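Local coordinates for acyltransferase (Streptococcus pneumoniae, PDB 5UG1), which probably transfers acetyl groups to peptidoglycan, as the C-terminal catalytic domain of the O-acetyltransferase OatA of a Gram-positive pathogen, at residues G84-L89 and Y121-D126; N65-Y70 and A103-A108; V13-N18 and I30-S35. All blocks are in the same frame, centred on the assembly; numbering follows the deposited sequence.

Interaction 1: G84-L89 and Y121-D126. With NA (sodium ion), chain C.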
loop_
_atom_site.group_PDB
_atom_site.type_symbol
_atom_site.label_atom_id
_atom_site.label_comp_id
_atom_site.label_asym_id
_atom_site.label_seq_id
_atom_site.Cartn_x
_atom_site.Cartn_y
_atom_site.Cartn_z
ATOM N N GLY A 84 6.338 10.390 -14.912
ATOM C CA GLY A 84 6.108 9.246 -15.765
ATOM C C GLY A 84 5.489 8.051 -15.080
ATOM O O GLY A 84 5.314 7.008 -15.726
ATOM N N HIS A 85 5.152 8.168 -13.801
ATOM C CA HIS A 85 4.620 7.063 -13.020
ATOM C C HIS A 85 3.193 7.350 -12.582
ATOM O O HIS A 85 2.764 8.503 -12.494
ATOM C CB HIS A 85 5.490 6.803 -11.793
ATOM C CG HIS A 85 6.893 6.395 -12.129
ATOM N ND1 HIS A 85 7.257 5.080 -12.339
ATOM C CD2 HIS A 85 8.018 7.128 -12.301
ATOM C CE1 HIS A 85 8.548 5.022 -12.612
ATOM N NE2 HIS A 85 9.032 6.251 -12.599
ATOM N N HIS A 86 2.457 6.276 -12.327
ATOM C CA HIS A 86 1.216 6.322 -11.576
ATOM C C HIS A 86 1.466 5.630 -10.246
ATOM O O HIS A 86 2.226 4.662 -10.174
ATOM C CB HIS A 86 0.071 5.639 -12.326
ATOM C CG HIS A 86 -1.286 5.936 -11.753
ATOM N ND1 HIS A 86 -2.130 6.888 -12.286
ATOM C CD2 HIS A 86 -1.945 5.399 -10.698
ATOM C CE1 HIS A 86 -3.249 6.925 -11.582
ATOM N NE2 HIS A 86 -3.162 6.034 -10.611
ATOM N N MET A 87 0.842 6.131 -9.194
ATOM C CA MET A 87 1.133 5.686 -7.842
ATOM C C MET A 87 -0.150 5.206 -7.191
ATOM O O MET A 87 -1.188 5.855 -7.308
ATOM C CB MET A 87 1.752 6.821 -7.024
ATOM C CG MET A 87 2.207 6.471 -5.639
ATOM S SD MET A 87 2.774 7.981 -4.808
ATOM C CE MET A 87 4.295 7.346 -4.142
ATOM N N ILE A 88 -0.076 4.070 -6.508
ATOM C CA ILE A 88 -1.201 3.537 -5.747
ATOM C C ILE A 88 -0.835 3.540 -4.267
ATOM O O ILE A 88 0.233 3.048 -3.889
ATOM C CB ILE A 88 -1.572 2.133 -6.241
ATOM C CG1 ILE A 88 -2.146 2.255 -7.645
ATOM C CG2 ILE A 88 -2.549 1.455 -5.306
ATOM C CD1 ILE A 88 -2.457 0.973 -8.214
ATOM N N LEU A 89 -1.713 4.102 -3.434
ATOM C CA LEU A 89 -1.486 4.178 -1.995
ATOM C C LEU A 89 -2.379 3.162 -1.289
ATOM O O LEU A 89 -3.608 3.197 -1.447
ATOM C CB LEU A 89 -1.760 5.594 -1.479
ATOM C CG LEU A 89 -1.072 6.729 -2.243
ATOM C CD1 LEU A 89 -1.542 8.084 -1.729
ATOM C CD2 LEU A 89 0.449 6.615 -2.164
ATOM N N TYR A 121 -2.744 11.388 -10.907
ATOM C CA TYR A 121 -1.901 10.231 -11.173
ATOM C C TYR A 121 -1.750 9.319 -9.957
ATOM O O TYR A 121 -0.793 8.531 -9.900
ATOM C CB TYR A 121 -0.531 10.683 -11.675
ATOM C CG TYR A 121 0.080 11.772 -10.850
ATOM C CD1 TYR A 121 0.832 11.482 -9.729
ATOM C CD2 TYR A 121 -0.098 13.103 -11.196
ATOM C CE1 TYR A 121 1.384 12.490 -8.973
ATOM C CE2 TYR A 121 0.437 14.116 -10.441
ATOM C CZ TYR A 121 1.188 13.815 -9.345
ATOM O OH TYR A 121 1.727 14.846 -8.603
ATOM N N ILE A 122 -2.682 9.403 -8.999
ATOM C CA ILE A 122 -2.678 8.590 -7.786
ATOM C C ILE A 122 -4.041 7.924 -7.610
ATOM O O ILE A 122 -5.080 8.545 -7.844
ATOM C CB ILE A 122 -2.326 9.438 -6.547
ATOM C CG1 ILE A 122 -0.907 10.006 -6.677
ATOM C CG2 ILE A 122 -2.495 8.633 -5.263
ATOM C CD1 ILE A 122 -0.373 10.584 -5.393
ATOM N N THR A 123 -4.030 6.669 -7.166
ATOM C CA THR A 123 -5.221 5.857 -6.965
ATOM C C THR A 123 -5.157 5.214 -5.584
ATOM O O THR A 123 -4.091 4.761 -5.156
ATOM C CB THR A 123 -5.322 4.750 -8.054
ATOM O OG1 THR A 123 -5.375 5.342 -9.365
ATOM C CG2 THR A 123 -6.539 3.858 -7.822
ATOM N N ILE A 124 -6.311 5.149 -4.889
ATOM C CA ILE A 124 -6.367 4.562 -3.551
ATOM C C ILE A 124 -6.597 3.060 -3.664
ATOM O O ILE A 124 -7.304 2.587 -4.560
ATOM C CB ILE A 124 -7.462 5.229 -2.694
ATOM C CG1 ILE A 124 -7.158 5.060 -1.194
ATOM C CG2 ILE A 124 -8.848 4.661 -3.028
ATOM C CD1 ILE A 124 -5.890 5.775 -0.755
ATOM N N ALA A 125 -5.963 2.309 -2.765
ATOM C CA ALA A 125 -6.270 0.904 -2.496
ATOM C C ALA A 125 -6.621 0.834 -1.012
ATOM O O ALA A 125 -5.724 0.765 -0.163
ATOM C CB ALA A 125 -5.096 -0.006 -2.850
ATOM N N ASP A 126 -7.923 0.857 -0.695
ATOM C CA ASP A 126 -8.380 1.170 0.666
ATOM C C ASP A 126 -8.488 -0.100 1.514
ATOM O O ASP A 126 -9.570 -0.558 1.905
ATOM C CB ASP A 126 -9.699 1.926 0.624
ATOM C CG ASP A 126 -9.900 2.798 1.851
ATOM O OD1 ASP A 126 -9.219 2.557 2.874
ATOM O OD2 ASP A 126 -10.732 3.735 1.788
HETATM NA NA NA C . -6.525 10.385 -8.068
HETATM O O HOH W 1 -8.344 8.950 -7.565
HETATM O O HOH W 2 -7.778 12.349 -8.602
#
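With CG anti to the backbone N (chi1 -166°), His86 swings its imidazole across to the neighbouring strand, while Thr123 sets OG1 anti to its carbonyl carbon (chi1 -59°) to meet it. The two side chains cross at about a right angle, and NE2 of His86 and OG1 of Thr123 form a short 2.6 Å hydrogen bond. Tyr121 O lies over the centre of the ring, 3.1 Å above its plane. The ring's other nitrogen, ND1, is bonded to Pro175 O, so both nitrogens of this buried imidazole have partners and its rotation is fixed.

Behind the side chains runs parallel pairing. Met87 N reaches Tyr121 O at 3.0 Å, Thr123 N reaches Met87 O, Leu89 N reaches Thr123 O, and Ala125 N closes on Leu89 O at 2.8 Å. Branched aliphatic side chains fill the layers between sheet and helices. Leu89 CD1 touches Ile122 CG2 at 3.7 Å on the face covered by helix 70-80, and Ile88 CG2 meets the small Ala125 CB at 3.8 Å on the face under helix 150-171.

Strand 122-125 is one of the sheet's two outer strands, and Ile122 O binds sodium at 2.4 Å, together with two waters and the carbonyls of Ala116 and Thr119. Paired in parallel and linked by helix 102-118, strands 86-90 and 122-125 form a beta-alpha-beta crossover, a unit typical of three-layer alpha/beta folds.

Interaction 2: N65-Y70 and A103-A108. With 03S (methanesulfonic acid), chain B.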
loop_
_atom_site.group_PDB
_atom_site.type_symbol
_atom_site.label_atom_id
_atom_site.label_comp_id
_atom_site.label_asym_id
_atom_site.label_seq_id
_atom_site.Cartn_x
_atom_site.Cartn_y
_atom_site.Cartn_z
ATOM N N ASN A 65 3.461 0.946 10.282
ATOM C CA ASN A 65 4.690 1.091 11.065
ATOM C C ASN A 65 5.085 2.564 11.202
ATOM O O ASN A 65 5.202 3.220 10.249
ATOM C CB ASN A 65 5.834 0.362 10.376
ATOM C CG ASN A 65 5.809 -1.117 10.572
ATOM O OD1 ASN A 65 5.228 -1.629 11.506
ATOM N ND2 ASN A 65 6.466 -1.819 9.678
ATOM N N ASN A 66 5.307 3.053 12.395
ATOM C CA ASN A 66 5.719 4.429 12.596
ATOM C C ASN A 66 4.709 5.460 12.047
ATOM O O ASN A 66 5.064 6.252 11.242
ATOM C CB ASN A 66 7.093 4.612 11.916
ATOM C CG ASN A 66 8.249 4.178 12.770
ATOM O OD1 ASN A 66 8.093 3.446 13.726
ATOM N ND2 ASN A 66 9.435 4.644 12.428
ATOM N N PRO A 67 3.444 5.430 12.439
ATOM C CA PRO A 67 2.452 6.274 11.762
ATOM C C PRO A 67 2.520 7.741 12.153
ATOM O O PRO A 67 1.858 8.560 11.504
ATOM C CB PRO A 67 1.119 5.652 12.196
ATOM C CG PRO A 67 1.414 5.199 13.636
ATOM C CD PRO A 67 2.868 4.729 13.607
ATOM N N GLU A 68 3.297 8.100 13.178
ATOM C CA GLU A 68 3.168 9.426 13.778
ATOM C C GLU A 68 3.426 10.540 12.767
ATOM O O GLU A 68 2.739 11.568 12.780
ATOM C CB GLU A 68 4.112 9.553 14.977
ATOM C CG GLU A 68 3.935 10.843 15.778
ATOM C CD GLU A 68 4.827 11.991 15.291
ATOM O OE1 GLU A 68 5.838 11.730 14.588
ATOM O OE2 GLU A 68 4.515 13.157 15.633
ATOM N N ASN A 69 4.407 10.357 11.875
ATOM C CA ASN A 69 4.782 11.390 10.914
ATOM C C ASN A 69 4.030 11.263 9.590
ATOM O O ASN A 69 4.577 11.626 8.539
ATOM C CB ASN A 69 6.293 11.369 10.673
ATOM C CG ASN A 69 6.841 12.730 10.237
ATOM O OD1 ASN A 69 6.272 13.772 10.560
ATOM N ND2 ASN A 69 7.947 12.720 9.499
ATOM N N TYR A 70 2.784 10.771 9.607
ATOM C CA TYR A 70 2.114 10.424 8.351
ATOM C C TYR A 70 1.940 11.638 7.444
ATOM O O TYR A 70 2.067 11.520 6.218
ATOM C CB TYR A 70 0.755 9.776 8.615
ATOM C CG TYR A 70 -0.257 10.727 9.186
ATOM C CD1 TYR A 70 -0.357 10.908 10.560
ATOM C CD2 TYR A 70 -1.115 11.455 8.359
ATOM C CE1 TYR A 70 -1.273 11.788 11.098
ATOM C CE2 TYR A 70 -2.030 12.338 8.885
ATOM C CZ TYR A 70 -2.104 12.503 10.258
ATOM O OH TYR A 70 -3.014 13.376 10.816
ATOM N N ALA A 103 -5.821 6.219 16.570
ATOM C CA ALA A 103 -6.366 7.440 15.983
ATOM C C ALA A 103 -5.422 8.030 14.942
ATOM O O ALA A 103 -5.877 8.668 13.983
ATOM C CB ALA A 103 -6.672 8.450 17.086
ATOM N N ILE A 104 -4.115 7.808 15.105
ATOM C CA ILE A 104 -3.129 8.265 14.128
ATOM C C ILE A 104 -3.220 7.443 12.848
ATOM O O ILE A 104 -3.204 7.987 11.736
ATOM C CB ILE A 104 -1.716 8.187 14.735
ATOM C CG1 ILE A 104 -1.670 8.936 16.063
ATOM C CG2 ILE A 104 -0.670 8.733 13.764
ATOM C CD1 ILE A 104 -0.436 8.653 16.839
ATOM N N VAL A 105 -3.267 6.115 12.977
ATOM C CA VAL A 105 -3.388 5.282 11.788
ATOM C C VAL A 105 -4.644 5.650 11.027
ATOM O O VAL A 105 -4.646 5.715 9.793
ATOM C CB VAL A 105 -3.378 3.791 12.161
ATOM C CG1 VAL A 105 -3.584 2.962 10.920
ATOM C CG2 VAL A 105 -2.063 3.419 12.829
ATOM N N GLU A 106 -5.730 5.910 11.756
ATOM C CA GLU A 106 -6.970 6.318 11.118
ATOM C C GLU A 106 -6.779 7.639 10.393
ATOM O O GLU A 106 -7.140 7.769 9.222
ATOM C CB GLU A 106 -8.090 6.403 12.159
ATOM C CG GLU A 106 -8.620 5.022 12.589
ATOM C CD GLU A 106 -9.192 4.253 11.407
ATOM O OE1 GLU A 106 -10.215 4.698 10.854
ATOM O OE2 GLU A 106 -8.613 3.224 11.003
ATOM N N LYS A 107 -6.172 8.621 11.069
ATOM C CA LYS A 107 -5.862 9.889 10.416
ATOM C C LYS A 107 -4.987 9.678 9.183
ATOM O O LYS A 107 -5.188 10.331 8.154
ATOM C CB LYS A 107 -5.183 10.843 11.406
ATOM C CG LYS A 107 -6.140 11.525 12.406
ATOM C CD LYS A 107 -5.366 12.257 13.524
ATOM C CE LYS A 107 -6.285 12.894 14.552
ATOM N NZ LYS A 107 -5.581 13.953 15.337
ATOM N N ALA A 108 -4.021 8.758 9.254
ATOM C CA ALA A 108 -3.149 8.527 8.101
ATOM C C ALA A 108 -3.944 7.988 6.921
ATOM O O ALA A 108 -3.829 8.489 5.796
ATOM C CB ALA A 108 -2.011 7.571 8.469
HETATM S S10 03S B . 4.465 -4.990 9.870
HETATM O O11 03S B . 3.090 -4.738 10.357
HETATM O O12 03S B . 4.907 -3.858 9.026
HETATM C C13 03S B . 5.492 -5.147 11.168
#
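Tyr70 lays its ring along helix 102-118, with one face turned to the backbone of Lys107 and Ala108. Its CG is flanked by both main-chain branches, the backbone N and the carbonyl carbon (chi1 69°), which sends the ring across to the helix. Ala108 CA lies over that face, 4.0 Å from the ring centroid and 29° off the normal, making a CH-pi contact. An alanine suits this place: its methyl is small enough to let the ring settle close to the helix, and Ala108 CB rests 3.5 Å from Tyr70 CB.

Farther out along the ring, Tyr70 OH comes alongside the root of Lys107, 3.4 Å from CB. The extended lysine chain then leads its ammonium away, so the tyrosine meets the aliphatic part and not the charge. Ile104 approaches the ring obliquely, its CG2 standing 3.9 Å from Tyr70 CD1.

The same methyl serves a second partner. Pro67 crosses Ile104 at about a right angle, and its CB packs against both Ile104 CG2 and Val105 CG2, each at 3.9 Å. Proline is apt here, offering a compact apolar ring just before helix 70-80, and its carbonyl O takes a weak hydrogen bond from Tyr70 N.

At the other end of the same segment, away from the helix, Asn65 ND2 gives a weak hydrogen bond of 2.6 Å to O12 of the methylsulfonyl group, which is also held by Ser12 N. The arrangement is consistent with an oxyanion hole, as in SGNH-type hydrolases, though the asparagine bond is far from straight (117°).

The contact therefore packs the loop before helix 70-80 against helix 102-118 through apolar groups and dispersion, with the tyrosine ring as its broad surface, whereas the segment's polar link to the ligand is made by Asn65.

Interaction 3: V13-N18 and I30-S35. With 03S (methanesulfonic acid), chain B.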
loop_
_atom_site.group_PDB
_atom_site.type_symbol
_atom_site.label_atom_id
_atom_site.label_comp_id
_atom_site.label_asym_id
_atom_site.label_seq_id
_atom_site.Cartn_x
_atom_site.Cartn_y
_atom_site.Cartn_z
ATOM N N VAL A 13 2.749 -6.297 6.423
ATOM C CA VAL A 13 1.410 -6.683 6.074
ATOM C C VAL A 13 1.354 -7.156 4.619
ATOM O O VAL A 13 0.817 -8.185 4.324
ATOM C CB VAL A 13 0.390 -5.580 6.384
ATOM C CG1 VAL A 13 -1.002 -6.015 6.031
ATOM C CG2 VAL A 13 0.440 -5.237 7.842
ATOM N N ALA A 14 1.940 -6.366 3.739
ATOM C CA ALA A 14 2.127 -6.759 2.368
ATOM C C ALA A 14 2.958 -8.046 2.261
ATOM O O ALA A 14 2.623 -8.923 1.498
ATOM C CB ALA A 14 2.742 -5.655 1.573
ATOM N N LEU A 15 4.000 -8.158 3.071
ATOM C CA LEU A 15 4.836 -9.350 3.012
ATOM C C LEU A 15 4.039 -10.587 3.405
ATOM O O LEU A 15 4.241 -11.675 2.848
ATOM C CB LEU A 15 6.053 -9.179 3.911
ATOM C CG LEU A 15 7.020 -10.364 3.862
ATOM C CD1 LEU A 15 7.574 -10.557 2.460
ATOM C CD2 LEU A 15 8.148 -10.229 4.890
ATOM N N ARG A 16 3.110 -10.428 4.349
ATOM C CA ARG A 16 2.249 -11.536 4.742
ATOM C C ARG A 16 1.360 -11.989 3.588
ATOM O O ARG A 16 1.022 -13.172 3.489
ATOM C CB ARG A 16 1.419 -11.110 5.955
ATOM C CG ARG A 16 0.721 -12.238 6.711
ATOM C CD ARG A 16 0.012 -11.662 7.943
ATOM N NE ARG A 16 -0.768 -12.643 8.693
ATOM C CZ ARG A 16 -0.245 -13.503 9.559
ATOM N NH1 ARG A 16 1.067 -13.503 9.767
ATOM N NH2 ARG A 16 -1.025 -14.356 10.217
ATOM N N ALA A 17 0.983 -11.070 2.699
ATOM C CA ALA A 17 0.159 -11.384 1.540
ATOM C C ALA A 17 0.985 -11.663 0.287
ATOM O O ALA A 17 0.445 -11.592 -0.823
ATOM C CB ALA A 17 -0.827 -10.241 1.275
ATOM N N ASN A 18 2.275 -11.975 0.444
ATOM C CA ASN A 18 3.185 -12.105 -0.695
ATOM C C ASN A 18 2.656 -13.089 -1.744
ATOM O O ASN A 18 2.526 -12.753 -2.924
ATOM C CB ASN A 18 4.565 -12.544 -0.186
ATOM C CG ASN A 18 5.574 -12.718 -1.293
ATOM O OD1 ASN A 18 5.699 -11.870 -2.180
ATOM N ND2 ASN A 18 6.300 -13.828 -1.258
ATOM N N ILE A 30 7.047 -7.718 -6.380
ATOM C CA ILE A 30 6.625 -7.517 -5.001
ATOM C C ILE A 30 7.896 -7.344 -4.184
ATOM O O ILE A 30 8.680 -8.288 -4.032
ATOM C CB ILE A 30 5.766 -8.684 -4.486
ATOM C CG1 ILE A 30 4.649 -9.034 -5.478
ATOM C CG2 ILE A 30 5.137 -8.349 -3.133
ATOM C CD1 ILE A 30 3.598 -7.957 -5.635
ATOM N N ASN A 31 8.130 -6.129 -3.694
ATOM C CA ASN A 31 9.301 -5.819 -2.875
ATOM C C ASN A 31 8.770 -5.392 -1.506
ATOM O O ASN A 31 8.565 -4.207 -1.238
ATOM C CB ASN A 31 10.170 -4.749 -3.567
ATOM C CG ASN A 31 11.303 -4.232 -2.690
ATOM O OD1 ASN A 31 11.659 -4.829 -1.667
ATOM N ND2 ASN A 31 11.881 -3.104 -3.096
ATOM N N ALA A 32 8.529 -6.371 -0.635
ATOM C CA ALA A 32 7.951 -6.115 0.679
ATOM C C ALA A 32 8.851 -6.714 1.741
ATOM O O ALA A 32 9.404 -7.801 1.548
ATOM C CB ALA A 32 6.530 -6.695 0.802
ATOM N N GLN A 33 9.056 -5.997 2.826
ATOM C CA GLN A 33 9.918 -6.439 3.915
ATOM C C GLN A 33 9.365 -6.041 5.266
ATOM O O GLN A 33 8.556 -5.169 5.370
ATOM C CB GLN A 33 11.327 -5.858 3.793
ATOM C CG GLN A 33 11.914 -5.879 2.412
ATOM C CD GLN A 33 13.132 -5.025 2.323
ATOM O OE1 GLN A 33 14.174 -5.349 2.888
ATOM N NE2 GLN A 33 13.018 -3.919 1.629
ATOM N N VAL A 34 9.838 -6.682 6.302
ATOM C CA VAL A 34 9.229 -6.559 7.604
ATOM C C VAL A 34 9.173 -5.159 8.188
ATOM O O VAL A 34 8.137 -4.732 8.602
ATOM C CB VAL A 34 9.830 -7.527 8.635
ATOM C CG1 VAL A 34 9.074 -7.422 9.926
ATOM C CG2 VAL A 34 9.797 -8.942 8.115
ATOM N N SER A 35 10.282 -4.467 8.212
ATOM C CA SER A 35 10.333 -3.176 8.856
ATOM C C SER A 35 10.122 -1.950 7.989
ATOM O O SER A 35 10.401 -0.868 8.388
ATOM C CB SER A 35 11.660 -3.026 9.550
ATOM O OG SER A 35 11.592 -3.694 10.755
HETATM S S10 03S B . 4.465 -4.990 9.870
HETATM O O11 03S B . 3.090 -4.738 10.357
HETATM O O12 03S B . 4.907 -3.858 9.026
HETATM C C13 03S B . 5.492 -5.147 11.168
#
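Helix 12-16 runs past the end of strand 29-32 so closely that the CA atoms of Leu15 and Ala32 are 5.1 Å apart, and the chain leaves helical angles at Ala17. Small residues make this approach possible. Ala32 turns its methyl toward the helix, where its CB lies 3.7 Å from Leu15 N and 4.0 Å from Ala14 CB.

Leu15, with CG anti to the backbone N (chi1 -178°), reaches along the strand end toward Val34 and spreads its two methyls. CD1 sits 3.4 Å from Ala32 O, and CD2 meets Val34 CG2 obliquely at 3.8 Å. Near the start of the strand segment, Asn18 extends its side chain so that OD1 lies against Ile30 CG2 at 3.7 Å, a van der Waals contact.

Both segments also border the ligand. Val13 CG2 is 3.7 Å from sulfonyl O11, and Val34 O lies 3.4 Å from O12, a close approach only. Ser12, the first residue of this helix, belongs to a probable Ser-His-Asp triad with His145 and Asp142. Between the two segments the chemistry is van der Waals packing, which sets the helix that begins with the probable nucleophile against the strand end; the ligand is hydrogen-bonded by Ser12 N and, weakly, by Asn65.

From the N terminus, interaction 3 comes first and closes a short loop, joining helix 12-16 to strand 29-32 at one edge of the sheet before the other two contacts open. Interaction 2 then opens at 65-70, interaction 1 opens at 84-89, interaction 2 closes on 103-108, and interaction 1 closes on 121-126, so these two loops cross. Helix 102-118, held by interaction 2, is the connection between the strands paired in interaction 1. Interactions 1 and 3 lie on opposite sides of the chain's centre, about 18 Å apart between centres, yet share one sheet. Interactions 2 and 3 touch beside the methanesulfonic acid group, where Asn65 ND2 packs 3.5 Å from Val34 O.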